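Local structure of 5-methylthioribose-1-phosphate isomerase (Saccharomyces cerevisiae, 1W2W) at residues A[6-11]-A[142-147]; A[31-36]-A[42-47]; A[62-67]-A[134-139]. The protein catalyses the interconversion of 5-methylthioribose 1-phosphate and 5-methylthioribulose 1-phosphate in the methionine salvage pathway. All blocks are in the same frame, centred on the assembly; numbering follows the deposited sequence.

Overall arrangement
The three contacts belong to the N-terminal part of the enzyme, where a small antiparallel sheet lies against a group of helices. Contact 1 joins strand 6-9 to helix 129-168. Contact 2 joins strand 32-34, at the opposite edge of the same sheet, to helix 38-46. Contact 3 pairs helix 53-73 with helix 129-168. Contacts 1 and 3 have centres about 11 Å apart and share helix 129-168. The centre of contact 2 lies about 17 Å from that of contact 1 and 16 Å from that of contact 3. Along the chain, contacts 2 and 3 follow one another inside the loop closed by contact 1. Sheet and helices are thereby tied into one unit.

Contact 1 of 3, residues A[6-11]-A[142-147]; sequences IVFDRS and ELIDED
Arg-10 and Asp-145 form a two-pronged salt bridge at the protein surface. The guanidinium meets the carboxylate end-on. NH1 of Arg-10 donates to OD2 of Asp-145 at 2.9 Å, and NH2 of Arg-10 donates to OD1 of Asp-145, also at 2.9 Å. Each oxygen is approached on its syn side, though somewhat out of the carboxylate plane. The two flat groups are turned only 11° from each other, and the paired bonds limit rotation of the guanidinium. The Arg-10 chain bends at chi3 (66°) on its way to the acid.

Ile-144 works beside this bridge with both of its branches. Its CG2 lies 3.9 Å from NH2 of Arg-10, near the guanidinium plane and at the edge of the group. Its CD1 goes to the Phe-8 ring and comes within 3.4 Å of CD2 of Phe-8, meeting the ring obliquely. Arg-10 CB lies over one face of the same ring, toward the rim. The charged pair and the apolar pair therefore sit side by side.

The contact attaches an outer strand of the antiparallel sheet to the long helix 129-168. Phe-8 also packs on Val-140 and Cys-141 of that helix and on Val-18 of strand 17-21. Ile-144 continues inward to Ile-58 of helix 53-73.

Contact 2 of 3, residues A[31-36]-A[42-47]; sequences KYVPIH and YSVIKS
Val-33 and Ile-35 of segment 31-36 both close on one side chain of the neighbouring helix, Val-44. The contact is small and wholly apolar. Val-33 comes first, on strand 32-34, with its side chain directed toward the helix. Its CG1 lies 3.7 Å from CG1 of Val-44. The two valine side chains run antiparallel past one another, and their CG1 methyls meet alongside. CG1 of Val-33 is anti to the backbone N (chi1 178°), which sets this methyl against the helix.

The CB bond of Pro-34 points away from helix 38-46. Ile-35 comes next and returns to the same valine. It uses the end of its chain: CD1 of Ile-35 meets CG2 of Val-44 at 4.0 Å, and the two side chains reach toward each other tip to tip. CD1 of Ile-35 is also 4.1 Å from CG1 of Val-44. Val-44 thus presents CG1 to both residues and adds CG2 for Ile-35 alone. It packs against the two residues that flank Pro-34 in sequence.

Around the contact, Val-33 and Ile-35 pair through their backbones with Val-20 and Val-18 of strand 17-21. Ile-35 also packs on Ser-63 and Thr-66 of helix 53-73. Val-44 touches Gln-49 and Val-50 in the loop after its helix.

The motif is a strand followed by a short turn and a helix that folds back to pack on it, here at an outer strand of a three-stranded antiparallel sheet.

Contact 3 of 3, residues A[62-67]-A[134-139]; sequences LSVLTE and GSLYNY
Leu-136 pushes its CD2 methyl against helix 53-73 at Leu-65 and Val-64. The closest approach is to the backbone: CD2 of Leu-136 lies 3.5 Å from both N and CA of Leu-65. The same methyl is 3.7 Å from CB of Leu-65 and 3.8 Å from CG1 of Val-64. Leu-65 and Leu-136 pass each other in opposite directions, whereas the Val-64 side chain crosses that of Leu-136 at about a right angle. CG of Leu-136 stands anti to its own backbone N (chi1 -179°), and this extends the branch across to the other helix.

Leu-65 reaches one residue further along helix 129-168. Its CD1 lies 4.1 Å from the backbone N of Tyr-137. Its CD2 is 4.0 Å from CA of Tyr-137 and 4.1 Å from CD1 of Tyr-137. CD2 meets the tyrosine ring at the edge, near the ring plane. An alanine at Leu-65 would keep CB beside Leu-136 but would probably open a gap next to Tyr-137 and weaken the hold on that side of the ring.

Segments 62-67 and 134-139 pack as a roughly antiparallel helix pair in the helical bundle of the N-terminal part of the enzyme. The axes of these short segments approach to 9.9 Å, with a signed crossing angle of -151°.

Further out, helices 88-103 and 111-124 border the interface, the first through Leu-99 and Leu-102 on Val-64, the second through Ile-119 on Leu-136. The hydroxyl of Tyr-137 is hydrogen-bonded to the backbone O of Arg-10, which helps to position the ring that Leu-65 meets. On helix 53-73, Glu-67 forms a salt bridge with Arg-98 and accepts from the backbone N of Ile-38, linking this helix to helices 88-103 and 38-46.

Contact 1 of 3, residues A[6-11]-A[142-147]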
ATOM      1  N   ILE A   6      -8.036   4.363  25.233  1.00  3.92           N
ATOM      2  CA  ILE A   6      -7.580   4.239  26.615  1.00  4.49           C
ATOM      3  C   ILE A   6      -8.761   4.481  27.533  1.00  4.77           C
ATOM      4  O   ILE A   6      -9.401   5.527  27.453  1.00  6.22           O
ATOM      5  CB  ILE A   6      -6.444   5.255  26.888  1.00  4.91           C
ATOM      6  CG1 ILE A   6      -5.221   4.913  26.025  1.00  4.38           C
ATOM      7  CG2 ILE A   6      -6.065   5.270  28.380  1.00  5.80           C
ATOM      8  CD1 ILE A   6      -4.241   6.072  25.883  1.00  7.10           C
ATOM      9  N   VAL A   7      -9.058   3.509  28.389  1.00  3.63           N
ATOM     10  CA  VAL A   7     -10.172   3.669  29.312  1.00  4.02           C
ATOM     11  C   VAL A   7      -9.587   3.887  30.700  1.00  4.13           C
ATOM     12  O   VAL A   7      -9.044   2.955  31.308  1.00  6.46           O
ATOM     13  CB  VAL A   7     -11.116   2.467  29.289  1.00  2.88           C
ATOM     14  CG1 VAL A   7     -12.284   2.694  30.258  1.00  3.15           C
ATOM     15  CG2 VAL A   7     -11.657   2.253  27.864  1.00  3.32           C
ATOM     16  N   PHE A   8      -9.729   5.124  31.167  1.00  4.18           N
ATOM     17  CA  PHE A   8      -9.117   5.615  32.402  1.00  4.30           C
ATOM     18  C   PHE A   8     -10.226   5.928  33.401  1.00  4.87           C
ATOM     19  O   PHE A   8     -10.930   6.924  33.253  1.00  6.40           O
ATOM     20  CB  PHE A   8      -8.316   6.889  32.080  1.00  4.29           C
ATOM     21  CG  PHE A   8      -7.783   7.603  33.288  1.00  4.23           C
ATOM     22  CD1 PHE A   8      -7.380   6.897  34.411  1.00  4.99           C
ATOM     23  CD2 PHE A   8      -7.677   8.991  33.299  1.00  3.79           C
ATOM     24  CE1 PHE A   8      -6.888   7.566  35.530  1.00  6.29           C
ATOM     25  CE2 PHE A   8      -7.185   9.662  34.401  1.00  4.75           C
ATOM     26  CZ  PHE A   8      -6.787   8.950  35.523  1.00  6.10           C
ATOM     27  N   ASP A   9     -10.408   5.076  34.407  1.00  5.27           N
ATOM     28  CA  ASP A   9     -11.382   5.362  35.449  1.00  5.35           C
ATOM     29  C   ASP A   9     -10.669   6.108  36.571  1.00  6.08           C
ATOM     30  O   ASP A   9      -9.887   5.518  37.325  1.00  6.03           O
ATOM     31  CB  ASP A   9     -11.963   4.048  35.970  1.00  5.68           C
ATOM     32  CG  ASP A   9     -13.026   4.248  37.021  1.00  5.84           C
ATOM     33  OD1 ASP A   9     -13.250   5.378  37.510  1.00  4.78           O
ATOM     34  OD2 ASP A   9     -13.703   3.289  37.424  1.00  5.95           O
ATOM     35  N   ARG A  10     -10.952   7.403  36.666  1.00  5.81           N
ATOM     36  CA  ARG A  10     -10.246   8.297  37.575  1.00  5.78           C
ATOM     37  C   ARG A  10     -11.047   8.528  38.848  1.00  5.59           C
ATOM     38  O   ARG A  10     -10.666   9.336  39.699  1.00  6.92           O
ATOM     39  CB  ARG A  10      -9.972   9.622  36.861  1.00  6.28           C
ATOM     40  CG  ARG A  10     -11.216  10.490  36.685  1.00  6.07           C
ATOM     41  CD  ARG A  10     -10.931  11.858  36.074  1.00  4.18           C
ATOM     42  NE  ARG A  10     -10.458  11.742  34.697  1.00  5.32           N
ATOM     43  CZ  ARG A  10     -10.004  12.763  33.978  1.00  4.28           C
ATOM     44  NH1 ARG A  10      -9.956  13.980  34.508  1.00  4.76           N
ATOM     45  NH2 ARG A  10      -9.595  12.566  32.732  1.00  5.97           N
ATOM     46  N   SER A  11     -12.159   7.815  38.980  1.00  4.19           N
ATOM     47  CA  SER A  11     -13.164   8.141  39.985  1.00  5.31           C
ATOM     48  C   SER A  11     -12.657   7.952  41.415  1.00  5.66           C
ATOM     49  O   SER A  11     -13.128   8.619  42.342  1.00  4.44           O
ATOM     50  CB  SER A  11     -14.431   7.327  39.755  1.00  5.67           C
ATOM     51  OG  SER A  11     -14.219   5.966  40.064  1.00  6.36           O
ATOM     52  N   GLU A 142      -4.754  16.232  33.768  1.00 13.02           N
ATOM     53  CA  GLU A 142      -4.562  17.449  32.988  1.00 14.52           C
ATOM     54  C   GLU A 142      -4.079  17.130  31.579  1.00 13.98           C
ATOM     55  O   GLU A 142      -4.582  17.709  30.615  1.00 13.38           O
ATOM     56  CB  GLU A 142      -3.592  18.395  33.684  1.00 16.41           C
ATOM     57  CG  GLU A 142      -4.237  19.086  34.877  1.00 20.92           C
ATOM     58  CD  GLU A 142      -3.212  19.598  35.865  1.00 26.22           C
ATOM     59  OE1 GLU A 142      -2.081  19.914  35.430  1.00 28.31           O
ATOM     60  OE2 GLU A 142      -3.551  19.677  37.071  1.00 29.09           O
ATOM     61  N   LEU A 143      -3.124  16.207  31.471  1.00 13.16           N
ATOM     62  CA  LEU A 143      -2.622  15.756  30.168  1.00 12.33           C
ATOM     63  C   LEU A 143      -3.786  15.269  29.296  1.00 13.26           C
ATOM     64  O   LEU A 143      -3.937  15.667  28.128  1.00 11.16           O
ATOM     65  CB  LEU A 143      -1.568  14.651  30.355  1.00 12.95           C
ATOM     66  CG  LEU A 143      -1.052  13.950  29.087  1.00 11.22           C
ATOM     67  CD1 LEU A 143      -0.159  14.884  28.272  1.00 12.00           C
ATOM     68  CD2 LEU A 143      -0.346  12.630  29.411  1.00 12.97           C
ATOM     69  N   ILE A 144      -4.619  14.407  29.872  1.00 12.21           N
ATOM     70  CA  ILE A 144      -5.734  13.830  29.140  1.00 12.63           C
ATOM     71  C   ILE A 144      -6.790  14.901  28.839  1.00 11.97           C
ATOM     72  O   ILE A 144      -7.268  15.024  27.710  1.00 11.80           O
ATOM     73  CB  ILE A 144      -6.321  12.627  29.931  1.00 12.23           C
ATOM     74  CG1 ILE A 144      -5.330  11.451  29.909  1.00 12.52           C
ATOM     75  CG2 ILE A 144      -7.680  12.199  29.357  1.00 13.81           C
ATOM     76  CD1 ILE A 144      -5.577  10.387  30.968  1.00 14.14           C
ATOM     77  N   ASP A 145      -7.175  15.687  29.836  1.00 12.50           N
ATOM     78  CA  ASP A 145      -8.286  16.605  29.604  1.00 12.73           C
ATOM     79  C   ASP A 145      -7.890  17.707  28.620  1.00 13.41           C
ATOM     80  O   ASP A 145      -8.695  18.126  27.777  1.00 11.95           O
ATOM     81  CB  ASP A 145      -8.765  17.218  30.919  1.00 13.37           C
ATOM     82  CG  ASP A 145      -9.448  16.204  31.813  1.00 14.83           C
ATOM     83  OD1 ASP A 145      -9.757  15.085  31.338  1.00 15.04           O
ATOM     84  OD2 ASP A 145      -9.720  16.452  33.010  1.00 15.56           O
ATOM     85  N   GLU A 146      -6.651  18.173  28.728  1.00 12.92           N
ATOM     86  CA  GLU A 146      -6.113  19.112  27.747  1.00 13.43           C
ATOM     87  C   GLU A 146      -5.969  18.492  26.359  1.00 13.05           C
ATOM     88  O   GLU A 146      -6.217  19.161  25.356  1.00 13.37           O
ATOM     89  CB  GLU A 146      -4.787  19.722  28.211  1.00 14.79           C
ATOM     90  CG  GLU A 146      -4.934  20.631  29.436  1.00 13.84           C
ATOM     91  CD  GLU A 146      -3.613  21.146  29.973  1.00 18.36           C
ATOM     92  OE1 GLU A 146      -2.579  21.063  29.275  1.00 17.43           O
ATOM     93  OE2 GLU A 146      -3.599  21.650  31.116  1.00 19.81           O
ATOM     94  N   ASP A 147      -5.574  17.225  26.278  1.00 11.80           N
ATOM     95  CA  ASP A 147      -5.473  16.581  24.968  1.00 12.07           C
ATOM     96  C   ASP A 147      -6.817  16.637  24.238  1.00 13.20           C
ATOM     97  O   ASP A 147      -6.881  17.040  23.083  1.00 11.76           O
ATOM     98  CB  ASP A 147      -4.968  15.144  25.095  1.00 12.79           C
ATOM     99  CG  ASP A 147      -4.747  14.490  23.754  1.00 11.09           C
ATOM    100  OD1 ASP A 147      -3.659  14.701  23.186  1.00 12.78           O
ATOM    101  OD2 ASP A 147      -5.603  13.765  23.205  1.00 11.63           O
TER

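Contact 2 of 3, residues A[31-36]-A[42-47]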
ATOM      1  N   LYS A  31     -10.664  -6.134  22.303  1.00 21.78           N
ATOM      2  CA  LYS A  31     -10.053  -6.799  23.445  1.00 21.28           C
ATOM      3  C   LYS A  31      -9.275  -5.782  24.274  1.00 20.67           C
ATOM      4  O   LYS A  31      -8.514  -4.992  23.717  1.00 18.51           O
ATOM      5  CB  LYS A  31      -9.093  -7.888  22.963  1.00 22.15           C
ATOM      6  CG  LYS A  31      -8.160  -8.407  24.031  1.00 25.50           C
ATOM      7  CD  LYS A  31      -7.846  -9.873  23.812  1.00 29.83           C
ATOM      8  CE  LYS A  31      -6.801 -10.383  24.810  1.00 33.59           C
ATOM      9  NZ  LYS A  31      -7.279 -10.297  26.229  1.00 35.96           N
ATOM     10  N   TYR A  32      -9.458  -5.810  25.593  1.00 18.92           N
ATOM     11  CA  TYR A  32      -8.766  -4.855  26.468  1.00 18.96           C
ATOM     12  C   TYR A  32      -7.552  -5.439  27.161  1.00 19.08           C
ATOM     13  O   TYR A  32      -7.547  -6.608  27.546  1.00 19.57           O
ATOM     14  CB  TYR A  32      -9.707  -4.285  27.523  1.00 19.76           C
ATOM     15  CG  TYR A  32     -10.732  -3.342  26.964  1.00 21.07           C
ATOM     16  CD1 TYR A  32     -10.400  -2.032  26.648  1.00 21.13           C
ATOM     17  CD2 TYR A  32     -12.034  -3.771  26.743  1.00 22.79           C
ATOM     18  CE1 TYR A  32     -11.347  -1.160  26.133  1.00 24.48           C
ATOM     19  CE2 TYR A  32     -12.985  -2.913  26.228  1.00 25.22           C
ATOM     20  CZ  TYR A  32     -12.634  -1.616  25.925  1.00 24.38           C
ATOM     21  OH  TYR A  32     -13.584  -0.772  25.414  1.00 27.62           O
ATOM     22  N   VAL A  33      -6.521  -4.613  27.320  1.00 17.72           N
ATOM     23  CA  VAL A  33      -5.297  -5.008  28.004  1.00 17.07           C
ATOM     24  C   VAL A  33      -5.189  -4.156  29.270  1.00 17.15           C
ATOM     25  O   VAL A  33      -5.138  -2.927  29.201  1.00 15.92           O
ATOM     26  CB  VAL A  33      -4.056  -4.767  27.128  1.00 17.35           C
ATOM     27  CG1 VAL A  33      -2.790  -5.134  27.875  1.00 17.86           C
ATOM     28  CG2 VAL A  33      -4.160  -5.561  25.810  1.00 17.99           C
ATOM     29  N   PRO A  34      -5.169  -4.794  30.436  1.00 16.90           N
ATOM     30  CA  PRO A  34      -5.044  -4.037  31.689  1.00 16.49           C
ATOM     31  C   PRO A  34      -3.663  -3.417  31.810  1.00 15.57           C
ATOM     32  O   PRO A  34      -2.677  -4.029  31.386  1.00 15.24           O
ATOM     33  CB  PRO A  34      -5.243  -5.104  32.781  1.00 16.85           C
ATOM     34  CG  PRO A  34      -4.863  -6.387  32.130  1.00 19.26           C
ATOM     35  CD  PRO A  34      -5.260  -6.250  30.662  1.00 18.13           C
ATOM     36  N   ILE A  35      -3.595  -2.218  32.389  1.00 14.61           N
ATOM     37  CA  ILE A  35      -2.306  -1.597  32.668  1.00 15.47           C
ATOM     38  C   ILE A  35      -2.110  -1.488  34.180  1.00 15.43           C
ATOM     39  O   ILE A  35      -2.861  -0.791  34.848  1.00 15.28           O
ATOM     40  CB  ILE A  35      -2.253  -0.189  32.042  1.00 15.08           C
ATOM     41  CG1 ILE A  35      -2.575  -0.246  30.540  1.00 14.38           C
ATOM     42  CG2 ILE A  35      -0.918   0.490  32.347  1.00 15.02           C
ATOM     43  CD1 ILE A  35      -1.524  -0.949  29.670  1.00 13.58           C
ATOM     44  N   HIS A  36      -1.110  -2.188  34.709  1.00 16.09           N
ATOM     45  CA  HIS A  36      -0.837  -2.164  36.147  1.00 16.53           C
ATOM     46  C   HIS A  36       0.521  -1.554  36.474  1.00 16.13           C
ATOM     47  O   HIS A  36       0.691  -0.906  37.514  1.00 16.35           O
ATOM     48  CB  HIS A  36      -0.955  -3.578  36.735  1.00 16.94           C
ATOM     49  CG  HIS A  36      -2.331  -4.161  36.614  1.00 18.96           C
ATOM     50  ND1 HIS A  36      -3.419  -3.634  37.273  1.00 20.21           N
ATOM     51  CD2 HIS A  36      -2.796  -5.217  35.905  1.00 20.02           C
ATOM     52  CE1 HIS A  36      -4.497  -4.341  36.977  1.00 22.34           C
ATOM     53  NE2 HIS A  36      -4.146  -5.305  36.147  1.00 20.40           N
ATOM     54  N   TYR A  42       5.197  -0.187  28.812  1.00 14.16           N
ATOM     55  CA  TYR A  42       6.259  -0.441  27.841  1.00 14.97           C
ATOM     56  C   TYR A  42       5.789  -1.481  26.836  1.00 15.06           C
ATOM     57  O   TYR A  42       5.985  -1.319  25.632  1.00 15.11           O
ATOM     58  CB  TYR A  42       7.520  -0.960  28.550  1.00 13.62           C
ATOM     59  CG  TYR A  42       8.633  -1.361  27.608  1.00 14.94           C
ATOM     60  CD1 TYR A  42       9.619  -0.456  27.243  1.00 15.70           C
ATOM     61  CD2 TYR A  42       8.697  -2.649  27.090  1.00 15.97           C
ATOM     62  CE1 TYR A  42      10.649  -0.823  26.383  1.00 16.44           C
ATOM     63  CE2 TYR A  42       9.715  -3.026  26.235  1.00 15.96           C
ATOM     64  CZ  TYR A  42      10.687  -2.108  25.884  1.00 18.51           C
ATOM     65  OH  TYR A  42      11.701  -2.481  25.033  1.00 18.98           O
ATOM     66  N   SER A  43       5.175  -2.554  27.331  1.00 15.16           N
ATOM     67  CA  SER A  43       4.801  -3.652  26.449  1.00 15.77           C
ATOM     68  C   SER A  43       3.759  -3.239  25.418  1.00 15.82           C
ATOM     69  O   SER A  43       3.904  -3.561  24.234  1.00 15.46           O
ATOM     70  CB  SER A  43       4.300  -4.858  27.233  1.00 17.27           C
ATOM     71  OG  SER A  43       4.013  -5.926  26.335  1.00 20.68           O
ATOM     72  N   VAL A  44       2.717  -2.528  25.844  1.00 14.18           N
ATOM     73  CA  VAL A  44       1.689  -2.163  24.862  1.00 14.56           C
ATOM     74  C   VAL A  44       2.167  -1.112  23.863  1.00 14.01           C
ATOM     75  O   VAL A  44       1.678  -1.068  22.734  1.00 14.33           O
ATOM     76  CB  VAL A  44       0.347  -1.754  25.481  1.00 15.00           C
ATOM     77  CG1 VAL A  44      -0.228  -2.898  26.336  1.00 13.99           C
ATOM     78  CG2 VAL A  44       0.479  -0.443  26.279  1.00 14.80           C
ATOM     79  N   ILE A  45       3.112  -0.269  24.270  1.00 13.46           N
ATOM     80  CA  ILE A  45       3.686   0.707  23.354  1.00 11.87           C
ATOM     81  C   ILE A  45       4.615   0.022  22.347  1.00 14.06           C
ATOM     82  O   ILE A  45       4.506   0.218  21.141  1.00 11.62           O
ATOM     83  CB  ILE A  45       4.434   1.827  24.104  1.00 12.04           C
ATOM     84  CG1 ILE A  45       3.459   2.668  24.940  1.00 11.21           C
ATOM     85  CG2 ILE A  45       5.187   2.716  23.108  1.00 12.40           C
ATOM     86  CD1 ILE A  45       4.185   3.572  25.972  1.00 10.23           C
ATOM     87  N   LYS A  46       5.525  -0.800  22.851  1.00 13.45           N
ATOM     88  CA  LYS A  46       6.541  -1.384  21.982  1.00 14.67           C
ATOM     89  C   LYS A  46       5.898  -2.289  20.928  1.00 13.96           C
ATOM     90  O   LYS A  46       6.305  -2.292  19.773  1.00 14.83           O
ATOM     91  CB  LYS A  46       7.553  -2.137  22.840  1.00 14.37           C
ATOM     92  CG  LYS A  46       8.529  -3.010  22.098  1.00 19.03           C
ATOM     93  CD  LYS A  46       9.556  -2.183  21.361  1.00 22.19           C
ATOM     94  CE  LYS A  46      10.746  -3.065  20.951  1.00 25.98           C
ATOM     95  NZ  LYS A  46      11.723  -2.278  20.150  1.00 28.08           N
ATOM     96  N   SER A  47       4.882  -3.033  21.344  1.00 14.55           N
ATOM     97  CA  SER A  47       4.172  -3.948  20.461  1.00 13.49           C
ATOM     98  C   SER A  47       3.107  -3.248  19.607  1.00 13.82           C
ATOM     99  O   SER A  47       2.522  -3.871  18.716  1.00 13.13           O
ATOM    100  CB  SER A  47       3.528  -5.069  21.286  1.00 15.45           C
ATOM    101  OG  SER A  47       2.372  -4.591  21.957  1.00 16.50           O
TER

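Contact 3 of 3, residues A[62-67]-A[134-139]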
ATOM      1  N   LEU A  62       0.101   7.087  32.364  1.00 11.97           N
ATOM      2  CA  LEU A  62      -0.823   6.349  33.212  1.00 12.86           C
ATOM      3  C   LEU A  62      -0.168   5.125  33.847  1.00 12.45           C
ATOM      4  O   LEU A  62      -0.457   4.802  35.006  1.00 12.34           O
ATOM      5  CB  LEU A  62      -2.090   5.942  32.450  1.00 12.34           C
ATOM      6  CG  LEU A  62      -3.078   7.076  32.188  1.00 11.93           C
ATOM      7  CD1 LEU A  62      -4.139   6.602  31.205  1.00 14.38           C
ATOM      8  CD2 LEU A  62      -3.739   7.542  33.473  1.00 14.23           C
ATOM      9  N   SER A  63       0.713   4.451  33.110  1.00 12.67           N
ATOM     10  CA  SER A  63       1.348   3.240  33.631  1.00 13.49           C
ATOM     11  C   SER A  63       2.287   3.545  34.803  1.00 13.87           C
ATOM     12  O   SER A  63       2.499   2.689  35.667  1.00 14.79           O
ATOM     13  CB  SER A  63       2.063   2.443  32.529  1.00 13.22           C
ATOM     14  OG  SER A  63       3.327   3.005  32.209  1.00 13.94           O
ATOM     15  N   VAL A  64       2.845   4.753  34.830  1.00 13.82           N
ATOM     16  CA  VAL A  64       3.641   5.193  35.979  1.00 13.56           C
ATOM     17  C   VAL A  64       2.724   5.362  37.194  1.00 13.97           C
ATOM     18  O   VAL A  64       3.046   4.939  38.319  1.00 13.76           O
ATOM     19  CB  VAL A  64       4.370   6.521  35.678  1.00 12.58           C
ATOM     20  CG1 VAL A  64       5.281   6.904  36.845  1.00 13.70           C
ATOM     21  CG2 VAL A  64       5.205   6.420  34.409  1.00 12.41           C
ATOM     22  N   LEU A  65       1.566   5.974  36.978  1.00 13.99           N
ATOM     23  CA  LEU A  65       0.615   6.157  38.068  1.00 13.32           C
ATOM     24  C   LEU A  65       0.084   4.822  38.596  1.00 13.66           C
ATOM     25  O   LEU A  65       0.029   4.615  39.810  1.00 14.04           O
ATOM     26  CB  LEU A  65      -0.535   7.094  37.673  1.00 13.05           C
ATOM     27  CG  LEU A  65      -1.640   7.287  38.729  1.00 12.16           C
ATOM     28  CD1 LEU A  65      -1.081   7.940  40.002  1.00 13.83           C
ATOM     29  CD2 LEU A  65      -2.780   8.127  38.166  1.00 12.74           C
ATOM     30  N   THR A  66      -0.312   3.906  37.721  1.00 12.85           N
ATOM     31  CA  THR A  66      -0.766   2.607  38.224  1.00 14.00           C
ATOM     32  C   THR A  66       0.350   1.894  38.987  1.00 14.66           C
ATOM     33  O   THR A  66       0.079   1.212  39.981  1.00 15.82           O
ATOM     34  CB  THR A  66      -1.331   1.686  37.112  1.00 13.63           C
ATOM     35  OG1 THR A  66      -0.382   1.553  36.051  1.00 13.96           O
ATOM     36  CG2 THR A  66      -2.546   2.297  36.444  1.00 15.13           C
ATOM     37  N   GLU A  67       1.592   2.050  38.531  1.00 13.71           N
ATOM     38  CA  GLU A  67       2.721   1.423  39.214  1.00 15.37           C
ATOM     39  C   GLU A  67       2.903   1.979  40.624  1.00 16.44           C
ATOM     40  O   GLU A  67       3.061   1.216  41.586  1.00 16.57           O
ATOM     41  CB  GLU A  67       4.028   1.536  38.425  1.00 15.19           C
ATOM     42  CG  GLU A  67       5.204   0.948  39.196  1.00 14.88           C
ATOM     43  CD  GLU A  67       6.299   0.430  38.293  1.00 16.19           C
ATOM     44  OE1 GLU A  67       7.485   0.639  38.618  1.00 16.44           O
ATOM     45  OE2 GLU A  67       5.975  -0.190  37.258  1.00 16.67           O
ATOM     46  N   GLY A 134      -0.211  11.838  44.329  1.00 18.84           N
ATOM     47  CA  GLY A 134      -1.226  12.866  44.190  1.00 19.26           C
ATOM     48  C   GLY A 134      -0.958  13.825  43.043  1.00 18.56           C
ATOM     49  O   GLY A 134      -1.875  14.171  42.299  1.00 18.83           O
ATOM     50  N   SER A 135       0.294  14.249  42.897  1.00 17.49           N
ATOM     51  CA  SER A 135       0.643  15.228  41.868  1.00 17.49           C
ATOM     52  C   SER A 135       0.630  14.588  40.479  1.00 16.96           C
ATOM     53  O   SER A 135       0.273  15.235  39.491  1.00 15.35           O
ATOM     54  CB  SER A 135       2.022  15.829  42.151  1.00 18.66           C
ATOM     55  OG  SER A 135       2.018  16.521  43.395  1.00 20.19           O
ATOM     56  N   LEU A 136       1.031  13.323  40.409  1.00 15.14           N
ATOM     57  CA  LEU A 136       0.994  12.584  39.155  1.00 14.74           C
ATOM     58  C   LEU A 136      -0.440  12.339  38.697  1.00 14.94           C
ATOM     59  O   LEU A 136      -0.731  12.432  37.497  1.00 15.50           O
ATOM     60  CB  LEU A 136       1.763  11.262  39.275  1.00 14.63           C
ATOM     61  CG  LEU A 136       1.832  10.388  38.017  1.00 12.59           C
ATOM     62  CD1 LEU A 136       2.462  11.133  36.843  1.00 14.23           C
ATOM     63  CD2 LEU A 136       2.566   9.072  38.285  1.00 12.73           C
ATOM     64  N   TYR A 137      -1.333  12.025  39.638  1.00 14.66           N
ATOM     65  CA  TYR A 137      -2.753  11.917  39.319  1.00 14.27           C
ATOM     66  C   TYR A 137      -3.245  13.216  38.685  1.00 14.78           C
ATOM     67  O   TYR A 137      -3.913  13.206  37.641  1.00 15.04           O
ATOM     68  CB  TYR A 137      -3.589  11.655  40.578  1.00 14.87           C
ATOM     69  CG  TYR A 137      -5.084  11.666  40.309  1.00 13.38           C
ATOM     70  CD1 TYR A 137      -5.718  10.561  39.743  1.00 14.67           C
ATOM     71  CD2 TYR A 137      -5.863  12.779  40.622  1.00 13.37           C
ATOM     72  CE1 TYR A 137      -7.095  10.570  39.494  1.00 14.17           C
ATOM     73  CE2 TYR A 137      -7.223  12.790  40.377  1.00 15.14           C
ATOM     74  CZ  TYR A 137      -7.830  11.689  39.817  1.00 14.67           C
ATOM     75  OH  TYR A 137      -9.191  11.706  39.581  1.00 15.82           O
ATOM     76  N   ASN A 138      -2.927  14.337  39.328  1.00 15.28           N
ATOM     77  CA  ASN A 138      -3.296  15.640  38.765  1.00 16.25           C
ATOM     78  C   ASN A 138      -2.696  15.810  37.374  1.00 16.33           C
ATOM     79  O   ASN A 138      -3.365  16.302  36.456  1.00 16.54           O
ATOM     80  CB  ASN A 138      -2.871  16.788  39.685  1.00 18.17           C
ATOM     81  CG  ASN A 138      -3.718  16.853  40.940  1.00 19.89           C
ATOM     82  OD1 ASN A 138      -4.765  16.209  41.017  1.00 24.85           O
ATOM     83  ND2 ASN A 138      -3.273  17.621  41.925  1.00 23.16           N
ATOM     84  N   TYR A 139      -1.441  15.399  37.217  1.00 14.67           N
ATOM     85  CA  TYR A 139      -0.765  15.590  35.938  1.00 15.19           C
ATOM     86  C   TYR A 139      -1.458  14.810  34.824  1.00 14.05           C
ATOM     87  O   TYR A 139      -1.710  15.344  33.726  1.00 13.48           O
ATOM     88  CB  TYR A 139       0.719  15.198  35.986  1.00 15.20           C
ATOM     89  CG  TYR A 139       1.293  15.170  34.585  1.00 15.03           C
ATOM     90  CD1 TYR A 139       1.608  16.350  33.931  1.00 16.63           C
ATOM     91  CD2 TYR A 139       1.498  13.967  33.913  1.00 15.74           C
ATOM     92  CE1 TYR A 139       2.118  16.339  32.646  1.00 14.96           C
ATOM     93  CE2 TYR A 139       2.015  13.944  32.616  1.00 15.57           C
ATOM     94  CZ  TYR A 139       2.316  15.139  31.994  1.00 13.24           C
ATOM     95  OH  TYR A 139       2.829  15.177  30.723  1.00 13.90           O
TER